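PDB 2OAF: thioesterase superfamily from Jannaschia sp., which probably hydrolyses acyl-CoA-type thioesters as a member of the hotdog-fold thioesterase superfamily, its natural substrate not being established. Local coordinates for residues Ala16-Cys28 and Arg41-Tyr54. Sequence-based numbering, arbitrary orientation.
Sequences AFVHDVRVTWGDC and RFALEAIDAWWSEY. With PO4 (phosphate ion), chain C.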
ATOM      1  N   ALA B  16      -1.503  23.847  15.733  1.00 40.97           N
ATOM      2  CA  ALA B  16      -1.114  22.608  15.067  1.00 38.38           C
ATOM      3  C   ALA B  16      -0.926  22.865  13.579  1.00 36.98           C
ATOM      4  O   ALA B  16      -1.717  23.585  12.938  1.00 33.03           O
ATOM      5  CB  ALA B  16      -2.148  21.468  15.309  1.00 36.52           C
ATOM      6  N   PHE B  17       0.152  22.296  13.051  1.00 36.58           N
ATOM      7  CA  PHE B  17       0.381  22.209  11.625  1.00 33.82           C
ATOM      8  C   PHE B  17      -0.705  21.338  11.019  1.00 34.39           C
ATOM      9  O   PHE B  17      -1.061  20.296  11.577  1.00 34.79           O
ATOM     10  CB  PHE B  17       1.763  21.576  11.407  1.00 35.21           C
ATOM     11  CG  PHE B  17       2.093  21.333   9.976  1.00 34.62           C
ATOM     12  CD1 PHE B  17       2.327  22.401   9.117  1.00 39.06           C
ATOM     13  CD2 PHE B  17       2.156  20.053   9.475  1.00 39.03           C
ATOM     14  CE1 PHE B  17       2.603  22.191   7.789  1.00 36.10           C
ATOM     15  CE2 PHE B  17       2.447  19.841   8.157  1.00 38.27           C
ATOM     16  CZ  PHE B  17       2.656  20.912   7.306  1.00 36.19           C
ATOM     17  N   VAL B  18      -1.216  21.734   9.865  1.00 31.29           N
ATOM     18  CA  VAL B  18      -2.221  20.947   9.177  1.00 31.29           C
ATOM     19  C   VAL B  18      -1.640  20.470   7.848  1.00 32.13           C
ATOM     20  O   VAL B  18      -1.182  21.289   7.056  1.00 32.22           O
ATOM     21  CB  VAL B  18      -3.543  21.759   8.986  1.00 31.53           C
ATOM     22  CG1 VAL B  18      -4.572  20.951   8.176  1.00 29.88           C
ATOM     23  CG2 VAL B  18      -4.122  22.180  10.330  1.00 29.08           C
ATOM     24  N   HIS B  19      -1.584  19.148   7.659  1.00 31.86           N
ATOM     25  CA  HIS B  19      -1.215  18.526   6.386  1.00 31.63           C
ATOM     26  C   HIS B  19      -2.469  17.994   5.692  1.00 31.13           C
ATOM     27  O   HIS B  19      -3.204  17.226   6.277  1.00 30.25           O
ATOM     28  CB  HIS B  19      -0.228  17.386   6.622  1.00 33.36           C
ATOM     29  CG  HIS B  19       0.137  16.648   5.373  1.00 35.40           C
ATOM     30  ND1 HIS B  19       0.769  17.264   4.310  1.00 34.47           N
ATOM     31  CD2 HIS B  19      -0.057  15.359   5.005  1.00 38.01           C
ATOM     32  CE1 HIS B  19       0.930  16.389   3.336  1.00 37.69           C
ATOM     33  NE2 HIS B  19       0.438  15.225   3.728  1.00 37.40           N
ATOM     34  N   ASP B  20      -2.700  18.399   4.441  1.00 32.84           N
ATOM     35  CA  ASP B  20      -3.847  17.906   3.671  1.00 33.75           C
ATOM     36  C   ASP B  20      -3.511  16.585   3.042  1.00 34.01           C
ATOM     37  O   ASP B  20      -2.450  16.457   2.446  1.00 33.17           O
ATOM     38  CB  ASP B  20      -4.212  18.855   2.539  1.00 36.02           C
ATOM     39  CG  ASP B  20      -4.806  20.173   3.017  1.00 41.40           C
ATOM     40  OD1 ASP B  20      -5.096  20.325   4.211  1.00 43.65           O
ATOM     41  OD2 ASP B  20      -4.953  21.080   2.172  1.00 48.67           O
ATOM     42  N   VAL B  21      -4.413  15.623   3.181  1.00 33.83           N
ATOM     43  CA  VAL B  21      -4.304  14.330   2.542  1.00 34.35           C
ATOM     44  C   VAL B  21      -5.549  14.169   1.648  1.00 35.35           C
ATOM     45  O   VAL B  21      -6.672  14.362   2.099  1.00 32.32           O
ATOM     46  CB  VAL B  21      -4.191  13.198   3.595  1.00 35.45           C
ATOM     47  CG1 VAL B  21      -4.246  11.828   2.936  1.00 33.30           C
ATOM     48  CG2 VAL B  21      -2.898  13.346   4.419  1.00 33.96           C
ATOM     49  N   ARG B  22      -5.325  13.871   0.375  1.00 35.93           N
ATOM     50  CA  ARG B  22      -6.373  13.570  -0.563  1.00 39.17           C
ATOM     51  C   ARG B  22      -6.716  12.076  -0.429  1.00 38.07           C
ATOM     52  O   ARG B  22      -5.873  11.201  -0.661  1.00 41.90           O
ATOM     53  CB  ARG B  22      -5.898  13.882  -2.008  1.00 41.65           C
ATOM     54  CG  ARG B  22      -7.039  13.882  -3.091  1.00 49.30           C
ATOM     55  CD  ARG B  22      -6.505  14.138  -4.578  1.00 53.16           C
ATOM     56  NE  ARG B  22      -5.716  13.013  -5.117  1.00 56.52           N
ATOM     57  N   VAL B  23      -7.948  11.770  -0.048  1.00 34.34           N
ATOM     58  CA  VAL B  23      -8.385  10.376   0.037  1.00 31.89           C
ATOM     59  C   VAL B  23      -9.114  10.061  -1.243  1.00 30.79           C
ATOM     60  O   VAL B  23      -9.903  10.866  -1.683  1.00 32.12           O
ATOM     61  CB  VAL B  23      -9.336  10.206   1.237  1.00 31.39           C
ATOM     62  CG1 VAL B  23      -9.883   8.783   1.306  1.00 30.14           C
ATOM     63  CG2 VAL B  23      -8.583  10.615   2.536  1.00 24.81           C
ATOM     64  N   THR B  24      -8.899   8.886  -1.821  1.00 28.09           N
ATOM     65  CA  THR B  24      -9.537   8.573  -3.087  1.00 27.98           C
ATOM     66  C   THR B  24     -10.098   7.167  -3.112  1.00 28.47           C
ATOM     67  O   THR B  24      -9.921   6.379  -2.181  1.00 26.31           O
ATOM     68  CB  THR B  24      -8.566   8.736  -4.283  1.00 30.51           C
ATOM     69  OG1 THR B  24      -7.589   7.700  -4.248  1.00 30.26           O
ATOM     70  CG2 THR B  24      -7.872  10.127  -4.290  1.00 31.09           C
ATOM     71  N   TRP B  25     -10.817   6.890  -4.182  1.00 27.70           N
ATOM     72  CA  TRP B  25     -11.403   5.600  -4.451  1.00 29.45           C
ATOM     73  C   TRP B  25     -10.505   4.433  -4.036  1.00 27.84           C
ATOM     74  O   TRP B  25     -10.938   3.478  -3.409  1.00 29.93           O
ATOM     75  CB  TRP B  25     -11.708   5.549  -5.945  1.00 28.07           C
ATOM     76  CG  TRP B  25     -12.011   4.230  -6.504  1.00 26.86           C
ATOM     77  CD1 TRP B  25     -11.125   3.365  -7.100  1.00 30.07           C
ATOM     78  CD2 TRP B  25     -13.291   3.610  -6.588  1.00 26.09           C
ATOM     79  NE1 TRP B  25     -11.786   2.237  -7.524  1.00 25.57           N
ATOM     80  CE2 TRP B  25     -13.113   2.364  -7.224  1.00 23.60           C
ATOM     81  CE3 TRP B  25     -14.578   3.986  -6.198  1.00 28.71           C
ATOM     82  CZ2 TRP B  25     -14.170   1.500  -7.468  1.00 26.95           C
ATOM     83  CZ3 TRP B  25     -15.614   3.131  -6.447  1.00 29.16           C
ATOM     84  CH2 TRP B  25     -15.406   1.895  -7.070  1.00 28.21           C
ATOM     85  N   GLY B  26      -9.245   4.516  -4.425  1.00 29.74           N
ATOM     86  CA  GLY B  26      -8.297   3.429  -4.219  1.00 30.94           C
ATOM     87  C   GLY B  26      -7.913   3.176  -2.769  1.00 30.69           C
ATOM     88  O   GLY B  26      -7.405   2.097  -2.407  1.00 31.08           O
ATOM     89  N   ASP B  27      -8.158   4.171  -1.928  1.00 28.78           N
ATOM     90  CA  ASP B  27      -7.941   4.048  -0.503  1.00 28.42           C
ATOM     91  C   ASP B  27      -9.132   3.346   0.176  1.00 28.30           C
ATOM     92  O   ASP B  27      -9.042   2.978   1.346  1.00 29.68           O
ATOM     93  CB  ASP B  27      -7.816   5.436   0.102  1.00 29.58           C
ATOM     94  CG  ASP B  27      -6.616   6.214  -0.415  1.00 33.19           C
ATOM     95  OD1 ASP B  27      -5.529   5.641  -0.436  1.00 32.65           O
ATOM     96  OD2 ASP B  27      -6.759   7.400  -0.808  1.00 36.95           O
ATOM     97  N   CYS B  28     -10.248   3.194  -0.528  1.00 27.12           N
ATOM     98  CA  CYS B  28     -11.492   2.697   0.082  1.00 27.01           C
ATOM     99  C   CYS B  28     -11.724   1.227  -0.083  1.00 28.81           C
ATOM    100  O   CYS B  28     -11.353   0.646  -1.091  1.00 30.81           O
ATOM    101  CB  CYS B  28     -12.709   3.418  -0.512  1.00 27.29           C
ATOM    102  SG  CYS B  28     -12.682   5.218  -0.159  1.00 32.66           S
ATOM    103  N   ARG B  41      -0.865   5.138   7.383  1.00 35.72           N
ATOM    104  CA  ARG B  41      -0.070   5.739   6.320  1.00 37.00           C
ATOM    105  C   ARG B  41      -0.327   7.233   6.188  1.00 34.54           C
ATOM    106  O   ARG B  41       0.607   8.020   5.994  1.00 32.87           O
ATOM    107  CB  ARG B  41      -0.379   5.093   4.975  1.00 37.10           C
ATOM    108  CG  ARG B  41       0.324   5.816   3.817  1.00 47.88           C
ATOM    109  CD  ARG B  41       0.595   4.970   2.567  1.00 52.59           C
ATOM    110  NE  ARG B  41      -0.623   4.436   1.977  1.00 54.27           N
ATOM    111  CZ  ARG B  41      -1.471   5.131   1.238  1.00 58.52           C
ATOM    112  NH1 ARG B  41      -1.255   6.414   0.988  1.00 65.27           N
ATOM    113  NH2 ARG B  41      -2.555   4.534   0.760  1.00 67.86           N
ATOM    114  N   PHE B  42      -1.605   7.618   6.229  1.00 31.68           N
ATOM    115  CA  PHE B  42      -1.966   9.035   6.142  1.00 31.33           C
ATOM    116  C   PHE B  42      -1.400   9.798   7.331  1.00 30.39           C
ATOM    117  O   PHE B  42      -0.883  10.900   7.177  1.00 31.93           O
ATOM    118  CB  PHE B  42      -3.482   9.261   6.148  1.00 33.48           C
ATOM    119  CG  PHE B  42      -4.234   8.595   5.025  1.00 34.61           C
ATOM    120  CD1 PHE B  42      -3.655   8.388   3.777  1.00 41.93           C
ATOM    121  CD2 PHE B  42      -5.558   8.251   5.203  1.00 35.29           C
ATOM    122  CE1 PHE B  42      -4.375   7.806   2.751  1.00 39.24           C
ATOM    123  CE2 PHE B  42      -6.283   7.681   4.174  1.00 38.89           C
ATOM    124  CZ  PHE B  42      -5.684   7.453   2.948  1.00 38.25           C
ATOM    125  N   ALA B  43      -1.514   9.234   8.525  1.00 29.07           N
ATOM    126  CA  ALA B  43      -0.995   9.918   9.722  1.00 28.90           C
ATOM    127  C   ALA B  43       0.532  10.100   9.671  1.00 27.15           C
ATOM    128  O   ALA B  43       1.068  11.152  10.040  1.00 27.99           O
ATOM    129  CB  ALA B  43      -1.428   9.191  11.002  1.00 29.25           C
ATOM    130  N   LEU B  44       1.218   9.084   9.180  1.00 28.79           N
ATOM    131  CA  LEU B  44       2.666   9.131   9.038  1.00 30.33           C
ATOM    132  C   LEU B  44       3.102  10.155   7.998  1.00 29.55           C
ATOM    133  O   LEU B  44       4.089  10.879   8.189  1.00 30.51           O
ATOM    134  CB  LEU B  44       3.218   7.737   8.748  1.00 30.33           C
ATOM    135  CG  LEU B  44       3.662   6.883   9.955  1.00 29.61           C
ATOM    136  CD1 LEU B  44       2.654   6.934  11.074  1.00 34.21           C
ATOM    137  CD2 LEU B  44       3.924   5.414   9.527  1.00 37.15           C
ATOM    138  N   GLU B  45       2.365  10.232   6.902  1.00 28.68           N
ATOM    139  CA  GLU B  45       2.593  11.251   5.881  1.00 32.13           C
ATOM    140  C   GLU B  45       2.514  12.680   6.471  1.00 29.68           C
ATOM    141  O   GLU B  45       3.291  13.565   6.117  1.00 28.49           O
ATOM    142  CB  GLU B  45       1.601  11.038   4.752  1.00 33.66           C
ATOM    143  CG  GLU B  45       1.686  12.027   3.582  1.00 49.09           C
ATOM    144  CD  GLU B  45       0.461  11.946   2.648  1.00 46.29           C
ATOM    145  OE1 GLU B  45      -0.033  10.788   2.428  1.00 59.31           O
ATOM    146  OE2 GLU B  45       0.013  13.034   2.175  1.00 45.63           O
ATOM    147  N   ALA B  46       1.579  12.870   7.396  1.00 29.48           N
ATOM    148  CA  ALA B  46       1.395  14.111   8.116  1.00 27.54           C
ATOM    149  C   ALA B  46       2.619  14.453   8.955  1.00 27.39           C
ATOM    150  O   ALA B  46       3.054  15.625   9.025  1.00 29.88           O
ATOM    151  CB  ALA B  46       0.166  14.001   9.004  1.00 26.04           C
ATOM    152  N   ILE B  47       3.149  13.452   9.647  1.00 28.90           N
ATOM    153  CA  ILE B  47       4.330  13.648  10.478  1.00 28.55           C
ATOM    154  C   ILE B  47       5.543  13.951   9.586  1.00 30.22           C
ATOM    155  O   ILE B  47       6.335  14.836   9.880  1.00 31.32           O
ATOM    156  CB  ILE B  47       4.606  12.391  11.369  1.00 27.54           C
ATOM    157  CG1 ILE B  47       3.460  12.167  12.395  1.00 26.59           C
ATOM    158  CG2 ILE B  47       5.997  12.492  12.043  1.00 26.48           C
ATOM    159  CD1 ILE B  47       3.525  10.814  13.178  1.00 26.93           C
ATOM    160  N   ASP B  48       5.688  13.210   8.504  1.00 29.54           N
ATOM    161  CA  ASP B  48       6.723  13.494   7.511  1.00 30.44           C
ATOM    162  C   ASP B  48       6.623  14.947   7.016  1.00 29.56           C
ATOM    163  O   ASP B  48       7.649  15.623   6.870  1.00 29.14           O
ATOM    164  CB  ASP B  48       6.621  12.515   6.335  1.00 31.60           C
ATOM    165  CG  ASP B  48       7.616  12.822   5.244  1.00 33.39           C
ATOM    166  OD1 ASP B  48       8.772  12.382   5.338  1.00 27.85           O
ATOM    167  OD2 ASP B  48       7.246  13.532   4.306  1.00 31.71           O
ATOM    168  N   ALA B  49       5.396  15.428   6.773  1.00 29.37           N
ATOM    169  CA  ALA B  49       5.170  16.815   6.344  1.00 30.05           C
ATOM    170  C   ALA B  49       5.518  17.830   7.444  1.00 29.67           C
ATOM    171  O   ALA B  49       5.916  18.959   7.159  1.00 28.32           O
ATOM    172  CB  ALA B  49       3.691  17.029   5.832  1.00 28.72           C
ATOM    173  N   TRP B  50       5.338  17.432   8.699  1.00 29.05           N
ATOM    174  CA  TRP B  50       5.714  18.296   9.839  1.00 30.48           C
ATOM    175  C   TRP B  50       7.221  18.519   9.800  1.00 28.61           C
ATOM    176  O   TRP B  50       7.700  19.624   9.903  1.00 28.21           O
ATOM    177  CB  TRP B  50       5.269  17.690  11.181  1.00 30.00           C
ATOM    178  CG  TRP B  50       5.476  18.572  12.357  1.00 27.40           C
ATOM    179  CD1 TRP B  50       4.539  19.383  12.958  1.00 26.66           C
ATOM    180  CD2 TRP B  50       6.697  18.745  13.105  1.00 25.46           C
ATOM    181  NE1 TRP B  50       5.118  20.052  14.036  1.00 28.28           N
ATOM    182  CE2 TRP B  50       6.437  19.688  14.131  1.00 25.22           C
ATOM    183  CE3 TRP B  50       7.971  18.202  13.008  1.00 26.81           C
ATOM    184  CZ2 TRP B  50       7.397  20.087  15.012  1.00 26.74           C
ATOM    185  CZ3 TRP B  50       8.953  18.608  13.927  1.00 28.37           C
ATOM    186  CH2 TRP B  50       8.661  19.528  14.892  1.00 30.32           C
ATOM    187  N   TRP B  51       7.967  17.445   9.619  1.00 30.33           N
ATOM    188  CA  TRP B  51       9.418  17.560   9.504  1.00 31.56           C
ATOM    189  C   TRP B  51       9.829  18.431   8.333  1.00 32.08           C
ATOM    190  O   TRP B  51      10.756  19.200   8.445  1.00 33.14           O
ATOM    191  CB  TRP B  51      10.066  16.172   9.383  1.00 30.32           C
ATOM    192  CG  TRP B  51      10.066  15.417  10.637  1.00 29.70           C
ATOM    193  CD1 TRP B  51       9.288  14.364  10.945  1.00 31.56           C
ATOM    194  CD2 TRP B  51      10.903  15.649  11.768  1.00 34.23           C
ATOM    195  NE1 TRP B  51       9.581  13.899  12.192  1.00 31.37           N
ATOM    196  CE2 TRP B  51      10.566  14.678  12.734  1.00 32.02           C
ATOM    197  CE3 TRP B  51      11.896  16.583  12.059  1.00 33.04           C
ATOM    198  CZ2 TRP B  51      11.193  14.600  13.981  1.00 33.30           C
ATOM    199  CZ3 TRP B  51      12.528  16.509  13.321  1.00 37.25           C
ATOM    200  CH2 TRP B  51      12.162  15.517  14.260  1.00 30.14           C
ATOM    201  N   SER B  52       9.173  18.284   7.193  1.00 33.04           N
ATOM    202  CA  SER B  52       9.468  19.154   6.051  1.00 33.22           C
ATOM    203  C   SER B  52       9.250  20.622   6.397  1.00 34.82           C
ATOM    204  O   SER B  52      10.023  21.464   6.021  1.00 36.01           O
ATOM    205  CB  SER B  52       8.594  18.801   4.852  1.00 31.31           C
ATOM    206  OG  SER B  52       9.027  17.591   4.297  1.00 34.29           O
ATOM    207  N   GLU B  53       8.171  20.905   7.108  1.00 32.69           N
ATOM    208  CA  GLU B  53       7.814  22.263   7.432  1.00 34.06           C
ATOM    209  C   GLU B  53       8.815  22.906   8.400  1.00 34.16           C
ATOM    210  O   GLU B  53       9.207  24.053   8.215  1.00 34.09           O
ATOM    211  CB  GLU B  53       6.403  22.272   8.049  1.00 34.56           C
ATOM    212  CG  GLU B  53       5.873  23.634   8.414  1.00 36.77           C
ATOM    213  CD  GLU B  53       5.650  24.536   7.216  1.00 43.65           C
ATOM    214  OE1 GLU B  53       5.460  24.016   6.084  1.00 47.54           O
ATOM    215  OE2 GLU B  53       5.663  25.774   7.432  1.00 50.65           O
ATOM    216  N   TYR B  54       9.203  22.179   9.445  1.00 34.29           N
ATOM    217  CA  TYR B  54      10.005  22.773  10.532  1.00 33.89           C
ATOM    218  C   TYR B  54      11.481  22.416  10.526  1.00 33.27           C
ATOM    219  O   TYR B  54      12.275  23.139  11.117  1.00 36.32           O
ATOM    220  CB  TYR B  54       9.356  22.459  11.886  1.00 34.40           C
ATOM    221  CG  TYR B  54       7.960  23.073  11.962  1.00 35.30           C
ATOM    222  CD1 TYR B  54       7.806  24.444  11.999  1.00 35.59           C
ATOM    223  CD2 TYR B  54       6.811  22.289  11.916  1.00 34.18           C
ATOM    224  CE1 TYR B  54       6.565  25.022  12.052  1.00 41.47           C
ATOM    225  CE2 TYR B  54       5.543  22.863  11.951  1.00 34.98           C
ATOM    226  CZ  TYR B  54       5.430  24.234  12.023  1.00 41.21           C
ATOM    227  OH  TYR B  54       4.197  24.860  12.072  1.00 38.51           O
TER
HETATM  228  P   PO4 C 144      -0.499   0.583   3.092  1.00 48.31           P
HETATM  229  O1  PO4 C 144       0.398  -0.544   3.520  1.00 48.52           O
HETATM  230  O2  PO4 C 144      -1.920   0.102   2.999  1.00 58.22           O
HETATM  231  O3  PO4 C 144      -0.450   1.660   4.149  1.00 66.16           O
HETATM  232  O4  PO4 C 144       0.009   1.158   1.783  1.00 62.47           O
HETATM  233  O   HOH W   1      -0.861  15.617   0.410  1.00 58.06           O
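E45 OE2 takes two hydrogen bonds: H19 NE2 donates to it across 2.7 Å in a nearly straight bond (166°), and a water, its oxygen 3.2 Å from OE2, donates to it and also to D20 O. This is the hotdog fold, and the pair ties strand 17-21, hydrogen-bonded to strand 90-99, to the long central helix that the sheet wraps. The oxygen is met on its anti side, in the plane of the imidazole, with ring and carboxylate steeply turned against each other. H19 reaches it because CG stands anti to the backbone N (chi1 177°), which also lays one ring face against A49 CB, 3.3 Å from ND1. R22 of the second subunit adds a long, weak ion pair to the same oxygen. A leucine in place of H19 has no ring N-H, and E45 OE2 would probably be left to the water and the weak R22 pair, with its carboxylate freer to turn.

Toward the helix C-terminus, E53 CB lies over a face of F17, with E53 CG 3.6 Å from F17 CE1, while F17 CB packs against W50 CD1 and Y54 CE2. At the other end, V21 CG1 sits over the F42 ring, 3.6 Å from F42 CD1, and V23 CG2 adds to the packing. The D27 carboxylate comes to the edge of that ring at CZ. Its OD2 accepts T24 N at 2.8 Å, and OD1 makes a weak salt bridge, 3.4 Å long, to R41 NH2; the NE of R41 donates weakly to phosphate O4.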